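2-(acetamidomethylene)succinate hydrolase (Mesorhizobium loti, PDB 3KXP) hydrolyses (E)-2-(acetamidomethylene)succinate to succinic semialdehyde, acetate, ammonia and carbon dioxide, the final step of vitamin B6 degradation. Local coordinates at residues I89-R94 with A307-I312; T96-D101 with L131-A136; L127-A132 with A153-L158. All blocks are in the same frame, centred on the assembly; numbering follows the deposited sequence.

Contact 1 (I89-R94 with A307-I312); sequences IRLSDR and AITNFI
Leu91 and Thr309 meet methyl to methyl. Leu91 CD2 lies 4.1 Å from Thr309 CG2, and the two side chains approach at a slant. This is the inner part of a small interface that buries 165 Å². Leu91 is itself buried and gives 50 Å² to the contact. Ile308 adds to its apolar surroundings at longer range, with Ile308 CG2 about 4.5 Å from Leu91 CD1.

The solvent side is more polar and less covered. Arg94 is exposed, and 36 Å² of it is buried here. Its chain turns at the CG-CD bond (chi3 50°) to bring the guanidinium beside the helix. Thr309 CG2 then stands at the guanidinium edge, close to its plane, 4.1 Å from Arg94 NH1. The same methyl therefore serves both Leu91 and Arg94. The charge of Arg94 is met further along the helix, where NH2 forms a salt bridge with Asp313. Thr309 OG1 bonds to the backbone O of Lys306, so its hydroxyl serves its own helix.

The contact joins the loop between helix 85-89 and strand 96-100 to the C-terminal helix 301-313. Leu91 and Ile312 both rest on Met71 of strand 70-74. Elsewhere on the helix, Asn310 and Phe311 reach the second subunit.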
ATOM      1  N   ILE A  89       6.754   0.724 -20.831  1.00 43.21           N
ATOM      2  CA  ILE A  89       7.416  -0.392 -21.483  1.00 44.31           C
ATOM      3  C   ILE A  89       7.602  -1.522 -20.475  1.00 43.45           C
ATOM      4  O   ILE A  89       7.542  -2.696 -20.831  1.00 42.68           O
ATOM      5  CB  ILE A  89       8.788   0.023 -22.050  1.00 44.47           C
ATOM      6  CG1 ILE A  89       8.598   1.035 -23.178  1.00 46.53           C
ATOM      7  CG2 ILE A  89       9.524  -1.193 -22.578  1.00 46.17           C
ATOM      8  CD1 ILE A  89       9.888   1.474 -23.846  1.00 47.48           C
ATOM      9  N   ARG A  90       7.799  -1.144 -19.215  1.00 42.92           N
ATOM     10  CA  ARG A  90       8.013  -2.087 -18.117  1.00 41.56           C
ATOM     11  C   ARG A  90       6.766  -2.852 -17.685  1.00 39.71           C
ATOM     12  O   ARG A  90       6.870  -3.881 -17.022  1.00 39.77           O
ATOM     13  CB  ARG A  90       8.565  -1.344 -16.900  1.00 44.17           C
ATOM     14  CG  ARG A  90       9.998  -0.862 -17.026  1.00 45.85           C
ATOM     15  CD  ARG A  90      10.974  -1.978 -16.708  1.00 49.84           C
ATOM     16  NE  ARG A  90      12.326  -1.470 -16.511  1.00 53.14           N
ATOM     17  CZ  ARG A  90      12.653  -0.543 -15.616  1.00 55.88           C
ATOM     18  NH1 ARG A  90      11.726  -0.014 -14.829  1.00 57.39           N
ATOM     19  NH2 ARG A  90      13.911  -0.141 -15.506  1.00 58.89           N
ATOM     20  N   LEU A  91       5.591  -2.353 -18.045  1.00 37.56           N
ATOM     21  CA  LEU A  91       4.353  -3.009 -17.642  1.00 37.97           C
ATOM     22  C   LEU A  91       3.515  -3.486 -18.817  1.00 38.98           C
ATOM     23  O   LEU A  91       2.446  -4.065 -18.619  1.00 39.16           O
ATOM     24  CB  LEU A  91       3.520  -2.049 -16.782  1.00 35.89           C
ATOM     25  CG  LEU A  91       4.126  -1.619 -15.442  1.00 34.96           C
ATOM     26  CD1 LEU A  91       3.470  -0.335 -14.949  1.00 34.03           C
ATOM     27  CD2 LEU A  91       3.962  -2.736 -14.436  1.00 32.11           C
ATOM     28  N   SER A  92       4.012  -3.246 -20.030  1.00 41.03           N
ATOM     29  CA  SER A  92       3.322  -3.603 -21.274  1.00 43.22           C
ATOM     30  C   SER A  92       3.031  -5.080 -21.511  1.00 43.25           C
ATOM     31  O   SER A  92       2.008  -5.426 -22.104  1.00 42.25           O
ATOM     32  CB  SER A  92       4.099  -3.061 -22.473  1.00 44.68           C
ATOM     33  OG  SER A  92       4.015  -1.651 -22.524  1.00 50.86           O
ATOM     34  N   ASP A  93       3.933  -5.945 -21.064  1.00 42.97           N
ATOM     35  CA  ASP A  93       3.739  -7.373 -21.244  1.00 43.40           C
ATOM     36  C   ASP A  93       2.567  -7.936 -20.440  1.00 42.29           C
ATOM     37  O   ASP A  93       2.039  -8.990 -20.783  1.00 43.43           O
ATOM     38  CB  ASP A  93       5.027  -8.125 -20.892  1.00 45.89           C
ATOM     39  CG  ASP A  93       5.822  -7.450 -19.783  1.00 51.50           C
ATOM     40  OD1 ASP A  93       5.301  -7.303 -18.654  1.00 51.91           O
ATOM     41  OD2 ASP A  93       6.983  -7.064 -20.048  1.00 55.95           O
ATOM     42  N   ARG A  94       2.140  -7.222 -19.398  1.00 40.14           N
ATOM     43  CA  ARG A  94       1.044  -7.686 -18.540  1.00 37.86           C
ATOM     44  C   ARG A  94      -0.199  -6.802 -18.585  1.00 35.92           C
ATOM     45  O   ARG A  94      -1.287  -7.238 -18.205  1.00 36.60           O
ATOM     46  CB  ARG A  94       1.519  -7.773 -17.087  1.00 38.50           C
ATOM     47  CG  ARG A  94       2.803  -8.564 -16.876  1.00 39.70           C
ATOM     48  CD  ARG A  94       3.502  -8.099 -15.601  1.00 39.79           C
ATOM     49  NE  ARG A  94       2.568  -8.077 -14.481  1.00 41.26           N
ATOM     50  CZ  ARG A  94       2.769  -7.435 -13.337  1.00 39.11           C
ATOM     51  NH1 ARG A  94       3.880  -6.742 -13.129  1.00 37.60           N
ATOM     52  NH2 ARG A  94       1.836  -7.473 -12.404  1.00 40.29           N
ATOM     53  N   ALA A 307       6.953   0.230  -6.370  1.00 24.88           N
ATOM     54  CA  ALA A 307       5.829   0.632  -5.543  1.00 21.94           C
ATOM     55  C   ALA A 307       4.531   0.301  -6.253  1.00 22.99           C
ATOM     56  O   ALA A 307       3.555  -0.089  -5.619  1.00 23.72           O
ATOM     57  CB  ALA A 307       5.901   2.113  -5.258  1.00 20.95           C
ATOM     58  N   ILE A 308       4.514   0.461  -7.572  1.00 22.89           N
ATOM     59  CA  ILE A 308       3.312   0.161  -8.343  1.00 24.12           C
ATOM     60  C   ILE A 308       3.072  -1.350  -8.423  1.00 24.29           C
ATOM     61  O   ILE A 308       1.942  -1.817  -8.265  1.00 26.13           O
ATOM     62  CB  ILE A 308       3.401   0.739  -9.767  1.00 24.22           C
ATOM     63  CG1 ILE A 308       3.377   2.267  -9.700  1.00 25.66           C
ATOM     64  CG2 ILE A 308       2.246   0.222 -10.609  1.00 24.61           C
ATOM     65  CD1 ILE A 308       3.594   2.948 -11.030  1.00 27.27           C
ATOM     66  N   THR A 309       4.133  -2.113  -8.651  1.00 24.37           N
ATOM     67  CA  THR A 309       3.992  -3.560  -8.740  1.00 26.23           C
ATOM     68  C   THR A 309       3.656  -4.146  -7.373  1.00 26.06           C
ATOM     69  O   THR A 309       2.946  -5.137  -7.293  1.00 29.35           O
ATOM     70  CB  THR A 309       5.267  -4.233  -9.312  1.00 24.55           C
ATOM     71  OG1 THR A 309       6.404  -3.889  -8.511  1.00 25.43           O
ATOM     72  CG2 THR A 309       5.514  -3.769 -10.747  1.00 23.95           C
ATOM     73  N   ASN A 310       4.141  -3.541  -6.294  1.00 26.12           N
ATOM     74  CA  ASN A 310       3.807  -4.060  -4.965  1.00 27.87           C
ATOM     75  C   ASN A 310       2.314  -3.850  -4.726  1.00 28.68           C
ATOM     76  O   ASN A 310       1.633  -4.699  -4.148  1.00 30.29           O
ATOM     77  CB  ASN A 310       4.586  -3.337  -3.862  1.00 25.49           C
ATOM     78  CG  ASN A 310       6.032  -3.794  -3.761  1.00 28.38           C
ATOM     79  OD1 ASN A 310       6.358  -4.946  -4.063  1.00 26.47           O
ATOM     80  ND2 ASN A 310       6.904  -2.894  -3.310  1.00 23.58           N
ATOM     81  N   PHE A 311       1.819  -2.711  -5.202  1.00 29.05           N
ATOM     82  CA  PHE A 311       0.421  -2.322  -5.049  1.00 28.59           C
ATOM     83  C   PHE A 311      -0.562  -3.220  -5.784  1.00 29.19           C
ATOM     84  O   PHE A 311      -1.371  -3.903  -5.161  1.00 29.96           O
ATOM     85  CB  PHE A 311       0.232  -0.884  -5.538  1.00 26.80           C
ATOM     86  CG  PHE A 311      -1.123  -0.307  -5.234  1.00 24.16           C
ATOM     87  CD1 PHE A 311      -1.805   0.433  -6.194  1.00 22.60           C
ATOM     88  CD2 PHE A 311      -1.700  -0.471  -3.977  1.00 22.54           C
ATOM     89  CE1 PHE A 311      -3.042   1.006  -5.907  1.00 24.49           C
ATOM     90  CE2 PHE A 311      -2.933   0.095  -3.675  1.00 22.46           C
ATOM     91  CZ  PHE A 311      -3.610   0.839  -4.640  1.00 24.01           C
ATOM     92  N   ILE A 312      -0.486  -3.219  -7.111  1.00 29.30           N
ATOM     93  CA  ILE A 312      -1.402  -4.004  -7.933  1.00 31.62           C
ATOM     94  C   ILE A 312      -1.226  -5.531  -7.915  1.00 31.37           C
ATOM     95  O   ILE A 312      -2.178  -6.261  -8.196  1.00 32.05           O
ATOM     96  CB  ILE A 312      -1.364  -3.507  -9.400  1.00 31.39           C
ATOM     97  CG1 ILE A 312       0.061  -3.606  -9.942  1.00 32.45           C
ATOM     98  CG2 ILE A 312      -1.846  -2.055  -9.471  1.00 31.49           C
ATOM     99  CD1 ILE A 312       0.219  -3.137 -11.361  1.00 32.39           C
TER

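Contact 2 (T96-D101 with L131-A136); sequences TTIAVD and LARGHA
Ile98 lays its CD1 methyl over one face of the Arg133 guanidinium, 4.1 Å above the plane and displaced toward the rim. The nearest guanidinium atom is NH1, and the two side chains cross at about a right angle. The same methyl also meets Leu131. Ile98 CD1 and Leu131 CD1 come tip to tip at 4.0 Å, which forms the apolar part of the contact.

Thr96 supplies a second methyl to the arginine. Its CG2 lies 3.4 Å from Arg133 NH1 and approaches the guanidinium obliquely. The first torsion of Thr96 (chi1 -66°) separates its two branches. It sets CG2 opposite the backbone N and keeps OG1 near that N, where the hydroxyl bonds to the backbone O of Gly68. The threonine offers carbon to Arg133 and oxygen to the connection before strand 70-74.

Arg133 is extended from CG to NE, and this length carries its charge from the exposed loop across to the strand. NH2 forms a salt bridge with Glu64 of strand 59-65. That bond and the methyl of Ile98 would together limit rotation of the guanidinium.

The loop leaves helix 117-131 at Ala132, which has positive phi (36°), and leads into strand 136-141. Strand 96-100 lies between strands 59-65 and 70-74 in the main sheet. Ile98 also packs on Val62 and Glu64 of the first and on Leu70 and Leu72 of the second. The C-terminal end of helix 117-131 here meets the face of the sheet that carries Thr96 and Ile98.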
ATOM      1  N   THR A  96      -2.377  -3.387 -20.765  1.00 28.24           N
ATOM      2  CA  THR A  96      -2.548  -2.546 -21.942  1.00 28.04           C
ATOM      3  C   THR A  96      -2.306  -1.150 -21.361  1.00 27.12           C
ATOM      4  O   THR A  96      -3.195  -0.559 -20.740  1.00 27.59           O
ATOM      5  CB  THR A  96      -3.993  -2.621 -22.504  1.00 28.49           C
ATOM      6  OG1 THR A  96      -4.254  -3.943 -22.998  1.00 31.94           O
ATOM      7  CG2 THR A  96      -4.175  -1.618 -23.637  1.00 27.69           C
ATOM      8  N   THR A  97      -1.088  -0.650 -21.529  1.00 26.78           N
ATOM      9  CA  THR A  97      -0.713   0.658 -21.012  1.00 26.47           C
ATOM     10  C   THR A  97      -1.013   1.776 -22.002  1.00 28.20           C
ATOM     11  O   THR A  97      -0.543   1.759 -23.143  1.00 29.81           O
ATOM     12  CB  THR A  97       0.790   0.707 -20.678  1.00 26.48           C
ATOM     13  OG1 THR A  97       1.553   0.540 -21.880  1.00 25.30           O
ATOM     14  CG2 THR A  97       1.153  -0.401 -19.702  1.00 25.47           C
ATOM     15  N   ILE A  98      -1.787   2.759 -21.557  1.00 27.55           N
ATOM     16  CA  ILE A  98      -2.138   3.887 -22.402  1.00 26.19           C
ATOM     17  C   ILE A  98      -1.937   5.201 -21.657  1.00 27.32           C
ATOM     18  O   ILE A  98      -2.510   5.411 -20.583  1.00 28.39           O
ATOM     19  CB  ILE A  98      -3.610   3.799 -22.880  1.00 24.25           C
ATOM     20  CG1 ILE A  98      -3.813   2.522 -23.713  1.00 26.14           C
ATOM     21  CG2 ILE A  98      -3.955   5.022 -23.711  1.00 23.94           C
ATOM     22  CD1 ILE A  98      -5.220   2.339 -24.297  1.00 20.37           C
ATOM     23  N   ALA A  99      -1.108   6.074 -22.221  1.00 26.26           N
ATOM     24  CA  ALA A  99      -0.854   7.380 -21.625  1.00 25.48           C
ATOM     25  C   ALA A  99      -1.770   8.367 -22.337  1.00 26.13           C
ATOM     26  O   ALA A  99      -1.916   8.312 -23.556  1.00 27.96           O
ATOM     27  CB  ALA A  99       0.604   7.775 -21.821  1.00 27.31           C
ATOM     28  N   VAL A 100      -2.378   9.274 -21.586  1.00 25.23           N
ATOM     29  CA  VAL A 100      -3.310  10.229 -22.175  1.00 24.34           C
ATOM     30  C   VAL A 100      -2.887  11.685 -22.110  1.00 25.86           C
ATOM     31  O   VAL A 100      -2.545  12.198 -21.042  1.00 25.19           O
ATOM     32  CB  VAL A 100      -4.701  10.147 -21.483  1.00 24.80           C
ATOM     33  CG1 VAL A 100      -5.678  11.081 -22.155  1.00 21.48           C
ATOM     34  CG2 VAL A 100      -5.210   8.716 -21.492  1.00 23.50           C
ATOM     35  N   ASP A 101      -2.910  12.353 -23.257  1.00 25.14           N
ATOM     36  CA  ASP A 101      -2.609  13.775 -23.282  1.00 24.13           C
ATOM     37  C   ASP A 101      -3.931  14.332 -22.793  1.00 24.29           C
ATOM     38  O   ASP A 101      -4.966  14.111 -23.418  1.00 25.70           O
ATOM     39  CB  ASP A 101      -2.326  14.253 -24.708  1.00 22.47           C
ATOM     40  CG  ASP A 101      -0.898  13.989 -25.131  1.00 23.32           C
ATOM     41  OD1 ASP A 101      -0.576  14.195 -26.321  1.00 23.05           O
ATOM     42  OD2 ASP A 101      -0.094  13.584 -24.262  1.00 23.65           O
ATOM     43  N   LEU A 131     -13.054   3.222 -24.666  1.00 36.96           N
ATOM     44  CA  LEU A 131     -12.081   2.169 -24.919  1.00 37.64           C
ATOM     45  C   LEU A 131     -12.722   0.809 -24.700  1.00 38.23           C
ATOM     46  O   LEU A 131     -12.271  -0.195 -25.247  1.00 36.59           O
ATOM     47  CB  LEU A 131     -10.874   2.319 -23.993  1.00 36.56           C
ATOM     48  CG  LEU A 131      -9.982   3.545 -24.197  1.00 36.71           C
ATOM     49  CD1 LEU A 131      -8.835   3.489 -23.195  1.00 32.95           C
ATOM     50  CD2 LEU A 131      -9.451   3.569 -25.631  1.00 33.02           C
ATOM     51  N   ALA A 132     -13.777   0.795 -23.889  1.00 40.52           N
ATOM     52  CA  ALA A 132     -14.517  -0.422 -23.561  1.00 41.41           C
ATOM     53  C   ALA A 132     -13.627  -1.658 -23.451  1.00 41.82           C
ATOM     54  O   ALA A 132     -13.843  -2.651 -24.143  1.00 42.11           O
ATOM     55  CB  ALA A 132     -15.612  -0.660 -24.597  1.00 42.22           C
ATOM     56  N   ARG A 133     -12.623  -1.589 -22.584  1.00 42.28           N
ATOM     57  CA  ARG A 133     -11.718  -2.713 -22.372  1.00 42.87           C
ATOM     58  C   ARG A 133     -11.714  -3.098 -20.899  1.00 41.38           C
ATOM     59  O   ARG A 133     -10.771  -3.716 -20.417  1.00 41.73           O
ATOM     60  CB  ARG A 133     -10.297  -2.355 -22.807  1.00 44.63           C
ATOM     61  CG  ARG A 133     -10.202  -1.834 -24.225  1.00 48.30           C
ATOM     62  CD  ARG A 133      -8.757  -1.706 -24.682  1.00 50.20           C
ATOM     63  NE  ARG A 133      -8.654  -0.876 -25.880  1.00 52.77           N
ATOM     64  CZ  ARG A 133      -7.529  -0.665 -26.555  1.00 53.68           C
ATOM     65  NH1 ARG A 133      -6.398  -1.234 -26.154  1.00 53.94           N
ATOM     66  NH2 ARG A 133      -7.533   0.126 -27.621  1.00 53.70           N
ATOM     67  N   GLY A 134     -12.777  -2.729 -20.191  1.00 41.34           N
ATOM     68  CA  GLY A 134     -12.870  -3.044 -18.777  1.00 40.62           C
ATOM     69  C   GLY A 134     -12.422  -1.888 -17.901  1.00 39.41           C
ATOM     70  O   GLY A 134     -11.864  -0.912 -18.399  1.00 40.14           O
ATOM     71  N   HIS A 135     -12.665  -1.997 -16.597  1.00 38.38           N
ATOM     72  CA  HIS A 135     -12.286  -0.949 -15.655  1.00 35.64           C
ATOM     73  C   HIS A 135     -10.779  -0.710 -15.722  1.00 34.90           C
ATOM     74  O   HIS A 135     -10.003  -1.616 -16.028  1.00 34.11           O
ATOM     75  CB  HIS A 135     -12.722  -1.323 -14.231  1.00 34.94           C
ATOM     76  CG  HIS A 135     -12.137  -2.608 -13.729  1.00 35.84           C
ATOM     77  ND1 HIS A 135     -12.275  -3.022 -12.422  1.00 36.65           N
ATOM     78  CD2 HIS A 135     -11.385  -3.551 -14.346  1.00 35.69           C
ATOM     79  CE1 HIS A 135     -11.628  -4.163 -12.253  1.00 36.67           C
ATOM     80  NE2 HIS A 135     -11.078  -4.505 -13.404  1.00 36.48           N
ATOM     81  N   ALA A 136     -10.361   0.514 -15.431  1.00 34.34           N
ATOM     82  CA  ALA A 136      -8.947   0.836 -15.533  1.00 33.30           C
ATOM     83  C   ALA A 136      -8.239   1.190 -14.244  1.00 31.74           C
ATOM     84  O   ALA A 136      -8.835   1.714 -13.302  1.00 32.16           O
ATOM     85  CB  ALA A 136      -8.755   1.973 -16.538  1.00 29.62           C
TER

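Contact 3 (L127-A132 with A153-L158); sequences LIRTLA and AKYPDL
The backbones come closest at Ile128 and Leu158, whose CA atoms are 6.8 Å apart, with the last turns of helix 117-131 facing the turn that follows helix 143-154. That turn is held by a backbone bond from Leu158 N to Tyr155 O.

Ile128 faces the turn with two methyls. CD1 lies 3.6 Å from Leu158 O, and CG2 lies 3.7 Å from the same oxygen. Both also approach the side chain of Leu158, with Ile128 CD1 4.1 Å from Leu158 CB. The carbonyl O of Leu158 is thus packed against carbon here, while its probable hydrogen bond goes to the backbone N of Ala136.

Arg129 covers the outer side of the contact. Its CB points along the interface, but the chain runs extended from CG to NE and brings the guanidinium to the turn. Leu158 CD1 sits over one guanidinium face, 3.8 Å from Arg129 NE. The far end of the group reaches Tyr155, where Arg129 NH2 is 3.8 Å from Tyr155 CE2. The guanidinium and ring planes are 79° apart, and the approach is oblique to both. Arg129 also touches a crystal neighbour, so its position may partly reflect the lattice.

Tyr155 is fixed at its far end, where OH bonds to Asp122 of helix 117-131. Lys154 CG lies over one face of the Tyr155 ring, and its NZ also pairs with Asp122.

Helix 117-131 precedes the nucleophile strand 136-141 and helix 143-154 follows it. In alpha/beta hydrolases these two helices pack side by side on one face of the sheet. Helix 143-154 begins just after Ser142, the inferred nucleophile, in a GxSxG pattern consistent with a nucleophile elbow. The contact is at the far end, away from the inferred catalytic residues.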
ATOM      1  N   LEU A 127     -13.323   8.277 -21.623  1.00 27.32           N
ATOM      2  CA  LEU A 127     -12.273   7.506 -22.277  1.00 26.56           C
ATOM      3  C   LEU A 127     -12.311   6.024 -21.888  1.00 29.01           C
ATOM      4  O   LEU A 127     -12.090   5.143 -22.723  1.00 28.78           O
ATOM      5  CB  LEU A 127     -10.914   8.135 -21.942  1.00 25.03           C
ATOM      6  CG  LEU A 127      -9.631   7.668 -22.630  1.00 24.08           C
ATOM      7  CD1 LEU A 127      -9.195   6.372 -22.016  1.00 29.61           C
ATOM      8  CD2 LEU A 127      -9.838   7.531 -24.129  1.00 25.29           C
ATOM      9  N   ILE A 128     -12.595   5.738 -20.625  1.00 30.34           N
ATOM     10  CA  ILE A 128     -12.670   4.352 -20.204  1.00 31.74           C
ATOM     11  C   ILE A 128     -13.850   3.690 -20.920  1.00 33.08           C
ATOM     12  O   ILE A 128     -13.728   2.574 -21.423  1.00 32.65           O
ATOM     13  CB  ILE A 128     -12.826   4.245 -18.670  1.00 32.67           C
ATOM     14  CG1 ILE A 128     -11.571   4.810 -17.992  1.00 28.57           C
ATOM     15  CG2 ILE A 128     -13.011   2.783 -18.258  1.00 32.87           C
ATOM     16  CD1 ILE A 128     -11.695   4.963 -16.503  1.00 25.92           C
ATOM     17  N   ARG A 129     -14.983   4.384 -20.981  1.00 34.77           N
ATOM     18  CA  ARG A 129     -16.166   3.854 -21.665  1.00 37.23           C
ATOM     19  C   ARG A 129     -15.895   3.650 -23.154  1.00 38.01           C
ATOM     20  O   ARG A 129     -16.224   2.605 -23.713  1.00 37.70           O
ATOM     21  CB  ARG A 129     -17.350   4.810 -21.514  1.00 37.13           C
ATOM     22  CG  ARG A 129     -18.037   4.742 -20.176  1.00 39.03           C
ATOM     23  CD  ARG A 129     -18.800   6.020 -19.919  1.00 40.96           C
ATOM     24  NE  ARG A 129     -19.469   6.013 -18.625  1.00 43.16           N
ATOM     25  CZ  ARG A 129     -19.935   7.102 -18.028  1.00 44.57           C
ATOM     26  NH1 ARG A 129     -19.797   8.285 -18.614  1.00 45.12           N
ATOM     27  NH2 ARG A 129     -20.551   7.011 -16.854  1.00 44.12           N
ATOM     28  N   THR A 130     -15.291   4.653 -23.787  1.00 37.65           N
ATOM     29  CA  THR A 130     -14.990   4.589 -25.212  1.00 37.59           C
ATOM     30  C   THR A 130     -14.008   3.476 -25.552  1.00 37.98           C
ATOM     31  O   THR A 130     -14.114   2.853 -26.606  1.00 40.15           O
ATOM     32  CB  THR A 130     -14.432   5.929 -25.719  1.00 37.29           C
ATOM     33  OG1 THR A 130     -15.414   6.950 -25.515  1.00 36.88           O
ATOM     34  CG2 THR A 130     -14.094   5.849 -27.204  1.00 36.06           C
ATOM     35  N   LEU A 131     -13.054   3.222 -24.666  1.00 36.96           N
ATOM     36  CA  LEU A 131     -12.081   2.169 -24.919  1.00 37.64           C
ATOM     37  C   LEU A 131     -12.722   0.809 -24.700  1.00 38.23           C
ATOM     38  O   LEU A 131     -12.271  -0.195 -25.247  1.00 36.59           O
ATOM     39  CB  LEU A 131     -10.874   2.319 -23.993  1.00 36.56           C
ATOM     40  CG  LEU A 131      -9.982   3.545 -24.197  1.00 36.71           C
ATOM     41  CD1 LEU A 131      -8.835   3.489 -23.195  1.00 32.95           C
ATOM     42  CD2 LEU A 131      -9.451   3.569 -25.631  1.00 33.02           C
ATOM     43  N   ALA A 132     -13.777   0.795 -23.889  1.00 40.52           N
ATOM     44  CA  ALA A 132     -14.517  -0.422 -23.561  1.00 41.41           C
ATOM     45  C   ALA A 132     -13.627  -1.658 -23.451  1.00 41.82           C
ATOM     46  O   ALA A 132     -13.843  -2.651 -24.143  1.00 42.11           O
ATOM     47  CB  ALA A 132     -15.612  -0.660 -24.597  1.00 42.22           C
ATOM     48  N   ALA A 153     -13.661   8.338  -7.390  1.00 26.85           N
ATOM     49  CA  ALA A 153     -14.701   8.611  -6.413  1.00 29.13           C
ATOM     50  C   ALA A 153     -16.053   8.864  -7.076  1.00 29.93           C
ATOM     51  O   ALA A 153     -17.101   8.628  -6.475  1.00 31.12           O
ATOM     52  CB  ALA A 153     -14.305   9.814  -5.559  1.00 27.22           C
ATOM     53  N   LYS A 154     -16.031   9.348  -8.312  1.00 31.43           N
ATOM     54  CA  LYS A 154     -17.273   9.633  -9.015  1.00 32.07           C
ATOM     55  C   LYS A 154     -17.715   8.470  -9.902  1.00 30.42           C
ATOM     56  O   LYS A 154     -18.899   8.311 -10.164  1.00 31.42           O
ATOM     57  CB  LYS A 154     -17.127  10.911  -9.844  1.00 32.28           C
ATOM     58  CG  LYS A 154     -18.433  11.406 -10.448  1.00 36.92           C
ATOM     59  CD  LYS A 154     -18.239  12.696 -11.241  1.00 38.10           C
ATOM     60  CE  LYS A 154     -19.519  13.094 -11.975  1.00 40.60           C
ATOM     61  NZ  LYS A 154     -19.347  14.322 -12.825  1.00 40.50           N
ATOM     62  N   TYR A 155     -16.765   7.654 -10.347  1.00 29.89           N
ATOM     63  CA  TYR A 155     -17.067   6.507 -11.209  1.00 29.73           C
ATOM     64  C   TYR A 155     -16.453   5.205 -10.698  1.00 29.68           C
ATOM     65  O   TYR A 155     -15.633   4.582 -11.377  1.00 28.92           O
ATOM     66  CB  TYR A 155     -16.564   6.767 -12.633  1.00 30.31           C
ATOM     67  CG  TYR A 155     -17.098   8.037 -13.238  1.00 31.29           C
ATOM     68  CD1 TYR A 155     -16.303   9.173 -13.334  1.00 30.49           C
ATOM     69  CD2 TYR A 155     -18.403   8.101 -13.710  1.00 33.58           C
ATOM     70  CE1 TYR A 155     -16.793  10.343 -13.886  1.00 34.23           C
ATOM     71  CE2 TYR A 155     -18.908   9.264 -14.262  1.00 34.82           C
ATOM     72  CZ  TYR A 155     -18.099  10.383 -14.348  1.00 36.16           C
ATOM     73  OH  TYR A 155     -18.608  11.540 -14.887  1.00 37.62           O
ATOM     74  N   PRO A 156     -16.859   4.770  -9.497  1.00 30.95           N
ATOM     75  CA  PRO A 156     -16.383   3.548  -8.845  1.00 33.05           C
ATOM     76  C   PRO A 156     -16.216   2.360  -9.784  1.00 34.41           C
ATOM     77  O   PRO A 156     -15.164   1.720  -9.812  1.00 35.40           O
ATOM     78  CB  PRO A 156     -17.461   3.283  -7.798  1.00 32.62           C
ATOM     79  CG  PRO A 156     -17.857   4.649  -7.399  1.00 32.50           C
ATOM     80  CD  PRO A 156     -17.953   5.377  -8.717  1.00 31.72           C
ATOM     81  N   ASP A 157     -17.264   2.076 -10.548  1.00 34.41           N
ATOM     82  CA  ASP A 157     -17.278   0.949 -11.473  1.00 37.19           C
ATOM     83  C   ASP A 157     -16.282   1.013 -12.634  1.00 36.20           C
ATOM     84  O   ASP A 157     -15.814  -0.019 -13.113  1.00 35.99           O
ATOM     85  CB  ASP A 157     -18.701   0.766 -12.019  1.00 40.74           C
ATOM     86  CG  ASP A 157     -19.716   0.429 -10.921  1.00 45.38           C
ATOM     87  OD1 ASP A 157     -20.931   0.422 -11.212  1.00 49.47           O
ATOM     88  OD2 ASP A 157     -19.305   0.163  -9.769  1.00 46.83           O
ATOM     89  N   LEU A 158     -15.950   2.215 -13.082  1.00 34.70           N
ATOM     90  CA  LEU A 158     -15.024   2.359 -14.197  1.00 34.28           C
ATOM     91  C   LEU A 158     -13.547   2.221 -13.812  1.00 33.05           C
ATOM     92  O   LEU A 158     -12.694   1.986 -14.670  1.00 31.96           O
ATOM     93  CB  LEU A 158     -15.256   3.712 -14.882  1.00 31.28           C
ATOM     94  CG  LEU A 158     -16.668   3.914 -15.436  1.00 31.58           C
ATOM     95  CD1 LEU A 158     -16.804   5.308 -16.045  1.00 30.23           C
ATOM     96  CD2 LEU A 158     -16.953   2.832 -16.477  1.00 29.92           C
TER

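Overall arrangement
Contact 1 lies on one side of the central sheet, and contacts 2 and 3 lie on the other. Contacts 2 and 3 have centres 9 Å apart and share Leu131 and Ala132 at the end of helix 117-131. Contact 1 is about 14 Å from contact 2 and 20 Å from contact 3, centre to centre. It touches contact 2 through Ser92 and Thr97. Along the chain the order is 89-94, 96-101, 127-136, 153-158 and 307-312, so contact 1 encloses the other two and brings in the C-terminal helix. On strand 96-100, Thr97 and Ala99 touch Met88 of helix 85-89 on one face and Ile98 touches Leu131 on the other, fitting the helix-flanked sheet of an alpha/beta hydrolase.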